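Local coordinates for TRAP solute Binding Protein (Uncultured marine bacterium, PDB 5I7I), which probably serves as the extracytoplasmic solute receptor of a TRAP transporter, binding aromatic acids such as 3-hydroxybenzoate for uptake, at residues H101-E106 / T171-K176; E115-A120 / V141-P146. All blocks are in the same frame, centred on the assembly; numbering follows the deposited sequence.

Contact 1. Residues H101-E106 / T171-K176; sequences HLEAFE and TRVITK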
loop_
_atom_site.group_PDB
_atom_site.type_symbol
_atom_site.label_atom_id
_atom_site.label_comp_id
_atom_site.label_asym_id
_atom_site.label_seq_id
_atom_site.Cartn_x
_atom_site.Cartn_y
_atom_site.Cartn_z
ATOM N N HIS A 101 -2.224 11.378 -8.777
ATOM C CA HIS A 101 -3.415 11.577 -7.959
ATOM C C HIS A 101 -3.355 10.744 -6.692
ATOM O O HIS A 101 -3.826 11.177 -5.630
ATOM C CB HIS A 101 -4.679 11.205 -8.727
ATOM C CG HIS A 101 -5.042 12.155 -9.824
ATOM N ND1 HIS A 101 -4.465 12.105 -11.073
ATOM C CD2 HIS A 101 -5.985 13.122 -9.887
ATOM C CE1 HIS A 101 -4.991 13.049 -11.837
ATOM N NE2 HIS A 101 -5.933 13.666 -11.147
ATOM N N LEU A 102 -2.803 9.539 -6.790
ATOM C CA LEU A 102 -2.841 8.620 -5.666
ATOM C C LEU A 102 -1.963 9.086 -4.511
ATOM O O LEU A 102 -2.162 8.636 -3.377
ATOM C CB LEU A 102 -2.457 7.211 -6.122
ATOM C CG LEU A 102 -3.351 6.636 -7.230
ATOM C CD1 LEU A 102 -2.943 5.191 -7.533
ATOM C CD2 LEU A 102 -4.811 6.727 -6.909
ATOM N N GLU A 103 -0.988 9.948 -4.783
ATOM C CA GLU A 103 -0.134 10.497 -3.736
ATOM C C GLU A 103 -0.942 11.181 -2.642
ATOM O O GLU A 103 -0.489 11.267 -1.494
ATOM C CB GLU A 103 0.832 11.525 -4.348
ATOM C CG GLU A 103 1.814 10.937 -5.351
ATOM C CD GLU A 103 2.685 11.984 -6.002
ATOM O OE1 GLU A 103 2.717 13.120 -5.485
ATOM O OE2 GLU A 103 3.321 11.672 -7.043
ATOM N N ALA A 104 -2.119 11.715 -2.969
ATOM C CA ALA A 104 -2.886 12.425 -1.948
ATOM C C ALA A 104 -3.232 11.505 -0.796
ATOM O O ALA A 104 -3.305 11.947 0.355
ATOM C CB ALA A 104 -4.159 13.028 -2.536
ATOM N N PHE A 105 -3.440 10.232 -1.085
ATOM C CA PHE A 105 -3.799 9.281 -0.049
ATOM C C PHE A 105 -2.618 8.870 0.802
ATOM O O PHE A 105 -2.824 8.244 1.852
ATOM C CB PHE A 105 -4.474 8.060 -0.669
ATOM C CG PHE A 105 -5.933 8.252 -0.913
ATOM C CD1 PHE A 105 -6.395 8.902 -2.051
ATOM C CD2 PHE A 105 -6.860 7.822 0.025
ATOM C CE1 PHE A 105 -7.760 9.087 -2.258
ATOM C CE2 PHE A 105 -8.221 8.017 -0.183
ATOM C CZ PHE A 105 -8.665 8.634 -1.317
ATOM N N GLU A 106 -1.411 9.245 0.411
ATOM C CA GLU A 106 -0.202 8.954 1.159
ATOM C C GLU A 106 0.172 10.048 2.146
ATOM O O GLU A 106 1.169 9.905 2.851
ATOM C CB GLU A 106 0.967 8.765 0.200
ATOM C CG GLU A 106 0.840 7.592 -0.717
ATOM C CD GLU A 106 2.097 7.371 -1.485
ATOM O OE1 GLU A 106 2.267 7.994 -2.557
ATOM O OE2 GLU A 106 2.945 6.603 -0.978
ATOM N N THR A 171 7.838 4.858 -0.532
ATOM C CA THR A 171 7.621 5.744 -1.663
ATOM C C THR A 171 8.170 7.118 -1.324
ATOM O O THR A 171 8.505 7.416 -0.179
ATOM C CB THR A 171 6.133 5.942 -1.962
ATOM O OG1 THR A 171 5.591 6.812 -0.963
ATOM C CG2 THR A 171 5.385 4.626 -1.967
ATOM N N ARG A 172 8.228 7.964 -2.349
ATOM C CA ARG A 172 8.759 9.301 -2.181
ATOM C C ARG A 172 7.925 10.121 -1.213
ATOM O O ARG A 172 8.474 10.893 -0.422
ATOM C CB ARG A 172 8.819 9.975 -3.546
ATOM C CG ARG A 172 9.508 11.315 -3.528
ATOM C CD ARG A 172 9.775 11.776 -4.957
ATOM N NE ARG A 172 10.763 10.942 -5.647
ATOM C CZ ARG A 172 11.102 11.092 -6.926
ATOM N NH1 ARG A 172 10.524 12.032 -7.663
ATOM N NH2 ARG A 172 12.020 10.305 -7.472
ATOM N N VAL A 173 6.603 10.007 -1.282
ATOM C CA VAL A 173 5.766 10.747 -0.345
ATOM C C VAL A 173 6.055 10.321 1.089
ATOM O O VAL A 173 6.192 11.165 1.987
ATOM C CB VAL A 173 4.273 10.619 -0.708
ATOM C CG1 VAL A 173 3.422 11.448 0.225
ATOM C CG2 VAL A 173 4.038 11.049 -2.148
ATOM N N ILE A 174 6.162 9.011 1.333
ATOM C CA ILE A 174 6.358 8.561 2.703
ATOM C C ILE A 174 7.760 8.871 3.193
ATOM O O ILE A 174 7.951 9.178 4.372
ATOM C CB ILE A 174 6.003 7.075 2.861
ATOM C CG1 ILE A 174 4.576 6.797 2.373
ATOM C CG2 ILE A 174 6.132 6.672 4.313
ATOM C CD1 ILE A 174 3.524 7.725 2.948
ATOM N N THR A 175 8.766 8.825 2.330
ATOM C CA THR A 175 10.089 9.231 2.793
ATOM C C THR A 175 10.122 10.717 3.116
ATOM O O THR A 175 10.781 11.131 4.074
ATOM C CB THR A 175 11.180 8.853 1.782
ATOM O OG1 THR A 175 10.870 9.337 0.473
ATOM C CG2 THR A 175 11.346 7.337 1.731
ATOM N N LYS A 176 9.434 11.542 2.327
ATOM C CA LYS A 176 9.346 12.954 2.682
ATOM C C LYS A 176 8.677 13.150 4.036
ATOM O O LYS A 176 9.075 14.030 4.811
ATOM C CB LYS A 176 8.636 13.734 1.581
ATOM C CG LYS A 176 9.489 13.900 0.361
ATOM C CD LYS A 176 8.771 14.697 -0.703
ATOM C CE LYS A 176 9.680 14.961 -1.870
ATOM N NZ LYS A 176 8.928 15.569 -2.992
#

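Contact 2. Residues E115-A120 / V141-P146; sequences EATSQA and VFCHAP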
loop_
_atom_site.group_PDB
_atom_site.type_symbol
_atom_site.label_atom_id
_atom_site.label_comp_id
_atom_site.label_asym_id
_atom_site.label_seq_id
_atom_site.Cartn_x
_atom_site.Cartn_y
_atom_site.Cartn_z
ATOM N N GLU A 115 -10.362 -0.600 5.444
ATOM C CA GLU A 115 -11.676 -0.786 4.838
ATOM C C GLU A 115 -12.231 0.538 4.318
ATOM O O GLU A 115 -12.717 0.615 3.181
ATOM C CB GLU A 115 -12.618 -1.379 5.878
ATOM C CG GLU A 115 -14.073 -1.458 5.446
ATOM C CD GLU A 115 -14.981 -2.102 6.495
ATOM O OE1 GLU A 115 -14.521 -2.430 7.609
ATOM O OE2 GLU A 115 -16.182 -2.301 6.181
ATOM N N ALA A 116 -12.181 1.588 5.150
ATOM C CA ALA A 116 -12.727 2.874 4.728
ATOM C C ALA A 116 -11.841 3.514 3.677
ATOM O O ALA A 116 -12.334 4.057 2.675
ATOM C CB ALA A 116 -12.857 3.805 5.938
ATOM N N THR A 117 -10.530 3.470 3.892
ATOM C CA THR A 117 -9.613 4.190 3.024
ATOM C C THR A 117 -9.519 3.518 1.662
ATOM O O THR A 117 -9.325 4.194 0.649
ATOM C CB THR A 117 -8.248 4.329 3.714
ATOM O OG1 THR A 117 -8.424 4.834 5.050
ATOM C CG2 THR A 117 -7.384 5.329 2.971
ATOM N N SER A 118 -9.662 2.195 1.617
ATOM C CA SER A 118 -9.621 1.480 0.345
ATOM C C SER A 118 -10.838 1.791 -0.518
ATOM O O SER A 118 -10.704 1.953 -1.735
ATOM C CB SER A 118 -9.538 -0.020 0.592
ATOM O OG SER A 118 -8.296 -0.377 1.141
ATOM N N GLN A 119 -12.045 1.815 0.066
ATOM C CA GLN A 119 -13.220 2.224 -0.693
ATOM C C GLN A 119 -13.076 3.654 -1.202
ATOM O O GLN A 119 -13.455 3.962 -2.339
ATOM C CB GLN A 119 -14.458 2.094 0.181
ATOM C CG GLN A 119 -14.817 0.664 0.441
ATOM C CD GLN A 119 -15.959 0.523 1.398
ATOM O OE1 GLN A 119 -17.119 0.407 0.996
ATOM N NE2 GLN A 119 -15.649 0.595 2.687
ATOM N N ALA A 120 -12.547 4.536 -0.356
ATOM C CA ALA A 120 -12.285 5.904 -0.776
ATOM C C ALA A 120 -11.358 5.924 -1.988
ATOM O O ALA A 120 -11.631 6.613 -2.971
ATOM C CB ALA A 120 -11.692 6.689 0.393
ATOM N N VAL A 141 -8.083 -0.677 -6.495
ATOM C CA VAL A 141 -7.075 0.103 -5.794
ATOM C C VAL A 141 -7.480 0.158 -4.331
ATOM O O VAL A 141 -8.655 0.379 -4.015
ATOM C CB VAL A 141 -6.970 1.516 -6.386
ATOM C CG1 VAL A 141 -5.910 2.335 -5.662
ATOM C CG2 VAL A 141 -6.641 1.444 -7.869
ATOM N N PHE A 142 -6.527 -0.124 -3.448
ATOM C CA PHE A 142 -6.802 -0.240 -2.024
ATOM C C PHE A 142 -5.505 0.031 -1.272
ATOM O O PHE A 142 -4.519 0.478 -1.862
ATOM C CB PHE A 142 -7.467 -1.580 -1.698
ATOM C CG PHE A 142 -6.711 -2.810 -2.122
ATOM C CD1 PHE A 142 -6.914 -3.372 -3.378
ATOM C CD2 PHE A 142 -5.842 -3.444 -1.250
ATOM C CE1 PHE A 142 -6.280 -4.539 -3.735
ATOM C CE2 PHE A 142 -5.210 -4.616 -1.607
ATOM C CZ PHE A 142 -5.425 -5.148 -2.858
ATOM N N CYS A 143 -5.494 -0.201 0.040
ATOM C CA CYS A 143 -4.334 0.183 0.827
ATOM C C CYS A 143 -4.261 -0.680 2.068
ATOM O O CYS A 143 -5.206 -1.391 2.411
ATOM C CB CYS A 143 -4.384 1.669 1.187
ATOM S SG CYS A 143 -5.800 2.137 2.196
ATOM N N HIS A 144 -3.141 -0.564 2.770
ATOM C CA HIS A 144 -2.945 -1.275 4.019
ATOM C C HIS A 144 -3.503 -0.468 5.197
ATOM O O HIS A 144 -3.773 0.731 5.106
ATOM C CB HIS A 144 -1.473 -1.671 4.215
ATOM C CG HIS A 144 -0.460 -0.557 4.162
ATOM N ND1 HIS A 144 -0.280 0.352 5.186
ATOM C CD2 HIS A 144 0.512 -0.286 3.251
ATOM C CE1 HIS A 144 0.735 1.150 4.891
ATOM N NE2 HIS A 144 1.246 0.775 3.734
ATOM N N ALA A 145 -3.712 -1.147 6.313
ATOM C CA ALA A 145 -4.015 -0.428 7.542
ATOM C C ALA A 145 -2.859 0.513 7.863
ATOM O O ALA A 145 -1.738 0.294 7.421
ATOM C CB ALA A 145 -4.217 -1.425 8.675
ATOM N N PRO A 146 -3.102 1.586 8.602
ATOM C CA PRO A 146 -2.034 2.572 8.800
ATOM C C PRO A 146 -0.709 1.962 9.222
ATOM O O PRO A 146 -0.640 1.079 10.079
ATOM C CB PRO A 146 -2.600 3.500 9.867
ATOM C CG PRO A 146 -4.074 3.445 9.636
ATOM C CD PRO A 146 -4.356 2.002 9.253
#

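Contact 1. Residues H101-E106 / T171-K176
The carboxylate of E106 and the hydroxyl of T171 carry the one polar link between these segments, and they illustrate how a helix cap can be tied to a distant loop. T171 OG1 donates to E106 OE2 over 2.7 Å, reaching the carboxylate on its syn side but 27° out of its plane. The same hydroxyl accepts from the backbone N of I174, 3.2 Å from OG1 and nearly straight at 169°, so the N-cap of helix 172-180 is itself held by a buried acid. With chi1 at 75°, OG1 sits between the backbone N and the carbonyl carbon of T171, a setting that lets it face the helix start and E106 together. E106 OE2 is also bonded to T236 OG1, so two threonine hydroxyls grip one carboxylate oxygen, an arrangement likely to favour the ionised acid.

In the two-lobed fold of family 7 solute-binding proteins, the link joins the loop after strand 87-91 of the five-stranded sheet to a helix that follows strand 166-169 of the six-stranded one. V173 supplies the apolar part, its two methyls set along one side of the glutamate: CG1 lies 3.6 Å from E106 CB, while CG2 comes within 3.6 Å of E106 OE1. CG2 also rests 3.9 Å from E103 CG, against the extended shaft of a glutamate whose OE1 is engaged by W314 and R321. On the other flank I174 turns its far end inward, bringing CD1 to 3.2 Å from the backbone O of E106.

Contact 2. Residues E115-A120 / V141-P146
T117 opens the contact by setting its CB and CG2 against the sulfur of C143, each 3.6 Å from SG. Its CG2 is anti to the backbone N while OG1 lies beside that N (chi1 -50°), which leaves the methyl for the cysteine and the hydroxyl for S113 O, just ahead of the first turn of the helix. S118 comes next, and its CA lies only 4.1 Å from that of F142, so its small side chain fits where helix and strand run close. S118 OG accepts from the backbone N of C143 at 3.0 Å, with a somewhat bent N-H...O angle of 145°, and is also hydrogen-bonded to A114 O; this one hydroxyl thus joins the helix backbone to the strand. It touches F142 CB as well, at 3.2 Å. With an alanine here the hydroxyl is gone, and the amide of C143 is likely to be left without its acceptor on the helix. The F142 ring itself leads away from the helix, among F43, W89 and W274.

Short segments of helix 114-126 and strand 136-143 run nearly antiparallel, at 154° with axes 6.5 Å apart, the helix packing on an outermost strand of a mixed five-stranded sheet. Next along the chain comes H144, which touches the bound 3-hydroxybenzoate, an arrangement in keeping with the interlobe ligand cleft of periplasmic solute-binding proteins.

Overall arrangement
From the N terminus the chain lays down strands 25-31, 59-64 and 87-91 before it reaches 101-106, the first half of contact 1. Helix 114-126 then brings in 115-120, and strand 136-143 returns against it to close contact 2, a short loop nested wholly inside the longer one. After strands 148-151 and 166-169 of the second sheet, 171-176 closes contact 1. Contact 2 therefore joins a helix to the edge of the five-stranded sheet, whereas contact 1 bridges parts associated with the two sheets. The contacts also touch: the F105 ring packs on A120 and T117, its CE2 lying 3.8 Å from A120 CB.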